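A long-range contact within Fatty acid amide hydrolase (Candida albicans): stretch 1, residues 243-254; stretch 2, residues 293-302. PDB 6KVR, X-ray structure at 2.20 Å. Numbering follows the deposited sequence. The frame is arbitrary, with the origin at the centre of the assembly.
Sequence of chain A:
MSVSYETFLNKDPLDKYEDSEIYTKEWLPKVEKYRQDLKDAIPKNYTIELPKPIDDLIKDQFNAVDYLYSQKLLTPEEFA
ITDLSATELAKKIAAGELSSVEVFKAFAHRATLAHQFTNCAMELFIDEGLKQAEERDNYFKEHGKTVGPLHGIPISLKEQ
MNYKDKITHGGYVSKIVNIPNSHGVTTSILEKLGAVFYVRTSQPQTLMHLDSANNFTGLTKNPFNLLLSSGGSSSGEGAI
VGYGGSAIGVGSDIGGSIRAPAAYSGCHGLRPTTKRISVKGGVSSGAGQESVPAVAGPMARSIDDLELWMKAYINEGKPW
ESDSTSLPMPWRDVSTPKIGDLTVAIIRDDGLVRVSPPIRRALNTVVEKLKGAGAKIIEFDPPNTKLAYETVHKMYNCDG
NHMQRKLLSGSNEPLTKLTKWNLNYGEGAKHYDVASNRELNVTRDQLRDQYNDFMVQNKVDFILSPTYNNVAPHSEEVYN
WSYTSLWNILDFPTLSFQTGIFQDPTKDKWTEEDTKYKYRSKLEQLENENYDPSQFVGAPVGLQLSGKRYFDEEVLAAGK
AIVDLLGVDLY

Stretch 1 243-254: YGGSAIGVGSDI
Stretch 2 293-302: PAVAGPMARS

Two antiparallel strands, centred on residues 248-253 and 295-300, form this contact; the angle between their N-to-C directions is 145° and the axes approach to 4.4 Å, and together the stretches bury 626 Å². The register pairs Gly 249 with Met 299, Val 250 with Pro 298, Gly 251 with Gly 297 and Ser 252 with Ala 296.

Stretch 2 enters extended. Pro 293 (phi/psi -72/144) turns its ring away, while Pro 293 O and Asp 253 O each accept a hydrogen bond from one water, at 2.9 and 2.8 Å from its O, which links the two chain segments here. Beside Ala 294 (-68/171), Ile 254 (chi1 -139°, chi2 t) lays CD1 4.3 Å from Ala 294 CB, an apolar contact.

At Val 295 (-150/149, chi1 119°, between wells) the carbonyl O accepts from Asp 253 N at 2.7 Å, though the N-H...O angle is a bent 137°. Val 295 O also lies 3.0 Å from Ser 252 CA in a CA-H...O contact. Asp 253, chi1 t, leads its carboxylate away to partners beyond the pair.

Ala 296 (-115/154) shares a face with Ser 252 (chi1 p), and Ala 296 CA and Ser 252 CA come within 4.0 Å, a close pairing of two small side chains. Gly 297 is almost fully extended (-176/174). Gly 297 N donates to Gly 251 O at 3.1 Å and Gly 297 O receives Gly 251 N at 3.0 Å; a CB here would clash with Pro 298 CD.

Pro 298 (-93/156, C-gamma endo) has no N-H to give, and it fits because it occupies a non-hydrogen-bonded position paired with Val 250 (chi1 t). Pro 298 CA makes a CA-H...O contact of 3.3 Å with Gly 249 O, and Pro 298 CB packs 4.2 Å from Ile 248 CG2, with Ile 248 in chi1 m, chi2 t.

Met 299, a selenomethionine (-131/145; m, t, p), forms the tightest rung: Gly 249 N to Met 299 O and Met 299 N to Gly 249 O are both 2.7 Å. An ideal CB on Gly 251 would stand 3.6 Å from Met 299 SE; the glycine leaves that space open.

Ala 300 (-162/176) points to the Ile 248 face. Arg 301 (-99/13; m, t, m, chi4 155°) then reaches back, one guanidinium face covered by Gly 244 CA, 3.7 Å from Arg 301 NE. Gly 244, at 84/12 in a Schellman motif, suits glycine by its backbone alone, and a CB would crowd Arg 301 NH2 at 3.0 Å. A second water's O accepts from Arg 301 N at 3.0 Å and donates to Ala 247 O at 2.8 Å.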

# COMPACT_ATOMS: atom_id res chain seq x y z
N TYR A 243 -22.08 20.00 16.84
CA TYR A 243 -23.09 20.29 17.85
C TYR A 243 -22.75 19.71 19.22
O TYR A 243 -23.37 20.11 20.20
CB TYR A 243 -24.44 19.73 17.39
CG TYR A 243 -25.66 20.25 18.15
CD1 TYR A 243 -26.28 21.43 17.76
CD2 TYR A 243 -26.20 19.54 19.21
CE1 TYR A 243 -27.41 21.91 18.43
CE2 TYR A 243 -27.34 20.01 19.88
CZ TYR A 243 -27.94 21.18 19.49
OH TYR A 243 -29.05 21.65 20.16
N GLY A 244 -21.81 18.77 19.30
CA GLY A 244 -21.54 18.09 20.55
C GLY A 244 -22.45 16.91 20.85
O GLY A 244 -22.45 16.41 21.98
N GLY A 245 -23.23 16.46 19.87
CA GLY A 245 -24.13 15.33 20.07
C GLY A 245 -23.44 14.00 20.27
O GLY A 245 -24.11 13.03 20.63
N SER A 246 -22.13 13.93 20.04
CA SER A 246 -21.35 12.76 20.43
C SER A 246 -19.95 13.24 20.79
O SER A 246 -19.57 14.37 20.49
CB SER A 246 -21.31 11.71 19.31
OG SER A 246 -20.56 12.17 18.20
N ALA A 247 -19.18 12.35 21.42
CA ALA A 247 -17.84 12.71 21.86
C ALA A 247 -16.78 12.53 20.77
O ALA A 247 -15.81 13.30 20.71
CB ALA A 247 -17.46 11.87 23.09
N ILE A 248 -16.93 11.51 19.92
CA ILE A 248 -16.10 11.31 18.75
C ILE A 248 -16.99 10.79 17.63
O ILE A 248 -17.96 10.06 17.88
CB ILE A 248 -14.93 10.33 18.99
CG1 ILE A 248 -14.15 10.69 20.25
CG2 ILE A 248 -13.97 10.30 17.80
CD1 ILE A 248 -13.02 9.73 20.59
N GLY A 249 -16.67 11.18 16.40
CA GLY A 249 -17.33 10.61 15.24
C GLY A 249 -16.35 9.88 14.33
O GLY A 249 -15.15 10.17 14.33
N VAL A 250 -16.85 8.93 13.55
CA VAL A 250 -16.04 8.15 12.62
C VAL A 250 -16.60 8.37 11.22
O VAL A 250 -17.79 8.11 10.98
CB VAL A 250 -16.03 6.66 12.98
CG1 VAL A 250 -14.97 5.91 12.12
CG2 VAL A 250 -15.74 6.49 14.45
N GLY A 251 -15.76 8.83 10.31
CA GLY A 251 -16.14 8.99 8.92
C GLY A 251 -15.16 8.32 7.96
O GLY A 251 -14.28 7.57 8.38
N SER A 252 -15.31 8.60 6.68
CA SER A 252 -14.41 8.11 5.65
C SER A 252 -14.13 9.26 4.70
O SER A 252 -14.87 10.25 4.66
CB SER A 252 -15.02 6.92 4.90
OG SER A 252 -16.18 7.34 4.19
N ASP A 253 -13.05 9.14 3.93
CA ASP A 253 -12.53 10.29 3.19
C ASP A 253 -11.85 9.76 1.93
O ASP A 253 -10.78 9.15 1.97
CB ASP A 253 -11.58 11.14 4.04
CG ASP A 253 -11.24 12.51 3.41
OD1 ASP A 253 -10.79 12.55 2.23
OD2 ASP A 253 -11.39 13.55 4.10
N ILE A 254 -12.56 9.90 0.84
CA ILE A 254 -12.03 10.05 -0.49
C ILE A 254 -12.52 11.44 -0.87
O ILE A 254 -13.60 11.86 -0.43
CB ILE A 254 -12.59 8.94 -1.42
CG1 ILE A 254 -11.52 8.37 -2.37
CG2 ILE A 254 -13.82 9.40 -2.19
CD1 ILE A 254 -11.99 7.11 -3.17
N PRO A 293 -7.18 5.18 -2.91
CA PRO A 293 -7.98 4.44 -1.93
C PRO A 293 -8.59 5.36 -0.89
O PRO A 293 -8.01 6.38 -0.49
CB PRO A 293 -6.96 3.47 -1.30
CG PRO A 293 -5.62 4.06 -1.58
CD PRO A 293 -5.75 4.85 -2.85
N ALA A 294 -9.80 5.01 -0.47
CA ALA A 294 -10.50 5.69 0.59
C ALA A 294 -9.80 5.44 1.92
O ALA A 294 -8.90 4.61 2.05
CB ALA A 294 -11.95 5.22 0.67
N VAL A 295 -10.24 6.18 2.94
CA VAL A 295 -9.60 6.18 4.24
C VAL A 295 -10.68 6.45 5.26
O VAL A 295 -11.68 7.12 4.97
CB VAL A 295 -8.47 7.24 4.25
CG1 VAL A 295 -8.71 8.32 5.30
CG2 VAL A 295 -7.12 6.59 4.37
N ALA A 296 -10.52 5.90 6.45
CA ALA A 296 -11.45 6.16 7.54
C ALA A 296 -10.69 6.89 8.65
O ALA A 296 -9.48 6.76 8.77
CB ALA A 296 -12.06 4.86 8.07
N GLY A 297 -11.41 7.66 9.45
CA GLY A 297 -10.74 8.39 10.50
C GLY A 297 -11.68 9.16 11.41
O GLY A 297 -12.88 9.24 11.17
N PRO A 298 -11.13 9.76 12.47
CA PRO A 298 -11.96 10.31 13.53
C PRO A 298 -12.28 11.78 13.32
O PRO A 298 -11.57 12.52 12.62
CB PRO A 298 -11.09 10.12 14.78
CG PRO A 298 -9.70 10.33 14.25
CD PRO A 298 -9.69 9.83 12.81
N MSE A 299 -13.39 12.20 13.93
CA MSE A 299 -13.71 13.62 14.08
C MSE A 299 -14.09 13.91 15.53
O MSE A 299 -14.71 13.06 16.18
CB MSE A 299 -14.84 14.02 13.12
CG MSE A 299 -14.50 13.65 11.66
SE MSE A 299 -16.09 13.58 10.50
CE MSE A 299 -16.60 15.42 10.97
N ALA A 300 -13.73 15.10 16.04
CA ALA A 300 -13.97 15.42 17.44
C ALA A 300 -13.88 16.93 17.65
O ALA A 300 -13.55 17.69 16.74
CB ALA A 300 -12.99 14.68 18.35
N ARG A 301 -14.17 17.35 18.88
CA ARG A 301 -14.05 18.74 19.25
C ARG A 301 -12.75 19.05 19.99
O ARG A 301 -12.63 20.14 20.55
CB ARG A 301 -15.26 19.18 20.08
CG ARG A 301 -16.53 19.25 19.23
CD ARG A 301 -17.62 19.99 19.95
NE ARG A 301 -18.09 19.21 21.08
CZ ARG A 301 -18.66 19.72 22.16
NH1 ARG A 301 -18.89 21.02 22.26
NH2 ARG A 301 -18.99 18.91 23.16
N SER A 302 -11.79 18.13 19.98
CA SER A 302 -10.44 18.46 20.45
C SER A 302 -9.42 17.56 19.76
O SER A 302 -9.71 16.43 19.38
CB SER A 302 -10.31 18.33 21.97
OG SER A 302 -10.33 16.98 22.38
O HOH W 1 -14.73 15.80 21.33
O HOH W 2 -8.30 8.96 0.71